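Local coordinates for protein glycosyl hydrolase family 26 (Bacteroides ovatus, PDB 4ZXO) that hydrolyses beta-mannan chains such as those of galactomannan, as a family 26 beta-mannanase of a gut bacterium's polysaccharide utilization locus, at residues M135-W138 and I139-A143. Residues are numbered along the deposited sequence; the frame is centred on the assembly and turned at random.
Sequences MLEW and IDRVA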
loop_
_atom_site.group_PDB
_atom_site.type_symbol
_atom_site.label_atom_id
_atom_site.label_comp_id
_atom_site.label_asym_id
_atom_site.label_seq_id
_atom_site.Cartn_x
_atom_site.Cartn_y
_atom_site.Cartn_z
ATOM N N MET A 135 9.931 19.087 7.598
ATOM C CA MET A 135 9.506 17.681 7.512
ATOM C C MET A 135 8.260 17.466 8.382
ATOM O O MET A 135 7.342 16.754 7.960
ATOM C CB MET A 135 10.616 16.742 7.964
ATOM C CG MET A 135 10.324 15.244 7.680
ATOM S SD MET A 135 10.287 14.826 5.895
ATOM C CE MET A 135 8.578 14.272 5.704
ATOM N N LEU A 136 8.213 18.085 9.578
ATOM C CA LEU A 136 7.049 17.895 10.415
ATOM C C LEU A 136 5.830 18.612 9.777
ATOM O O LEU A 136 4.712 18.100 9.891
ATOM C CB LEU A 136 7.288 18.388 11.854
ATOM C CG LEU A 136 8.402 17.694 12.611
ATOM C CD1 LEU A 136 8.445 18.224 14.035
ATOM C CD2 LEU A 136 8.186 16.217 12.653
ATOM N N GLU A 137 6.030 19.763 9.133
ATOM C CA GLU A 137 4.937 20.464 8.437
ATOM C C GLU A 137 4.399 19.566 7.298
ATOM O O GLU A 137 3.192 19.481 7.098
ATOM C CB GLU A 137 5.458 21.804 7.914
ATOM C CG GLU A 137 4.463 22.621 7.105
ATOM C CD GLU A 137 5.015 22.906 5.722
ATOM O OE1 GLU A 137 6.073 23.627 5.549
ATOM O OE2 GLU A 137 4.389 22.368 4.795
ATOM N N TRP A 138 5.316 18.888 6.597
ATOM C CA TRP A 138 4.931 17.980 5.506
ATOM C C TRP A 138 4.088 16.826 6.038
ATOM O O TRP A 138 3.071 16.499 5.468
ATOM C CB TRP A 138 6.174 17.447 4.781
ATOM C CG TRP A 138 6.803 18.508 3.874
ATOM C CD1 TRP A 138 6.509 19.850 3.798
ATOM C CD2 TRP A 138 7.782 18.244 2.902
ATOM N NE1 TRP A 138 7.274 20.433 2.808
ATOM C CE2 TRP A 138 8.047 19.458 2.223
ATOM C CE3 TRP A 138 8.424 17.059 2.496
ATOM C CZ2 TRP A 138 8.963 19.545 1.169
ATOM C CZ3 TRP A 138 9.373 17.127 1.446
ATOM C CH2 TRP A 138 9.617 18.369 0.775
ATOM N N ILE A 139 4.501 16.239 7.164
ATOM C CA ILE A 139 3.747 15.146 7.739
ATOM C C ILE A 139 2.361 15.695 8.180
ATOM O O ILE A 139 1.361 15.016 7.991
ATOM C CB ILE A 139 4.483 14.492 8.892
ATOM C CG1 ILE A 139 5.766 13.782 8.382
ATOM C CG2 ILE A 139 3.589 13.469 9.605
ATOM C CD1 ILE A 139 6.822 13.493 9.527
ATOM N N ASP A 140 2.304 16.919 8.703
ATOM C CA ASP A 140 1.059 17.505 9.152
ATOM C C ASP A 140 0.118 17.693 7.970
ATOM O O ASP A 140 -1.100 17.596 8.118
ATOM C CB ASP A 140 1.306 18.862 9.858
ATOM C CG ASP A 140 1.873 18.695 11.240
ATOM O OD1 ASP A 140 1.999 17.539 11.741
ATOM O OD2 ASP A 140 2.089 19.732 11.902
ATOM N N ARG A 141 0.671 17.927 6.786
ATOM C CA ARG A 141 -0.159 18.080 5.577
ATOM C C ARG A 141 -0.790 16.749 5.217
ATOM O O ARG A 141 -1.983 16.678 4.857
ATOM C CB ARG A 141 0.680 18.649 4.385
ATOM C CG ARG A 141 1.006 20.180 4.594
ATOM C CD ARG A 141 1.990 20.851 3.585
ATOM N NE ARG A 141 1.609 22.260 3.436
ATOM C CZ ARG A 141 2.322 23.197 2.815
ATOM N NH1 ARG A 141 1.812 24.426 2.726
ATOM N NH2 ARG A 141 3.524 22.921 2.265
ATOM N N VAL A 142 -0.018 15.670 5.326
ATOM C CA VAL A 142 -0.613 14.326 5.230
ATOM C C VAL A 142 -1.681 14.110 6.312
ATOM O O VAL A 142 -2.788 13.617 6.037
ATOM C CB VAL A 142 0.485 13.237 5.375
ATOM C CG1 VAL A 142 -0.166 11.838 5.560
ATOM C CG2 VAL A 142 1.403 13.266 4.145
ATOM N N ALA A 143 -1.370 14.481 7.559
ATOM C CA ALA A 143 -2.351 14.298 8.647
ATOM C C ALA A 143 -3.688 15.003 8.339
ATOM O O ALA A 143 -4.789 14.407 8.479
ATOM C CB ALA A 143 -1.761 14.796 9.969
#
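E137 and R141, one helical turn apart, illustrate how an i/i+4 ion pair can form without the two charged groups lying flat together. CG of E137 stands opposite the backbone N (chi1 177°), and the bend at chi2 turns the carboxylate round the helix surface to the W138 side; R141, with CG beside its backbone N (chi1 -73°), reaches back along the axis to meet it. Both side chains run alongside each other in the same direction, and E137 OE2 meets R141 NH2 at 2.7 Å in a salt bridge. The approach is over a face of the guanidinium, the two planes standing 83° apart, so a single oxygen carries the pairing. The same OE2 also lies in the plane of the W138 ring, at its edge. R141 NH2 gives its hydrogen bond to the backbone O of E69 in a neighbouring loop. Replacing R141 by an alanine is likely to leave the E137 carboxylate without its positive mate and the E69 carbonyl without this donor.

On the inward side M135, W138, I139 and V142 are buried. M135, bent at chi2 and chi3, curls its methyl CE back to 3.9 Å from I139 CG1; L136, only partly buried, is looser, its CD2 4.4 Å from I139 CD1. D140 turns to helix 181-197, where R194 pairs with its OD2; M190 there receives M135 and L136. Beneath run ordinary i+4 backbone bonds, such as D140 N to L136 O at 2.9 Å. The whole is an amphipathic alpha-helix, 132-147, packed outside the parallel strands of a TIM barrel, the fold of family 26 glycoside hydrolases.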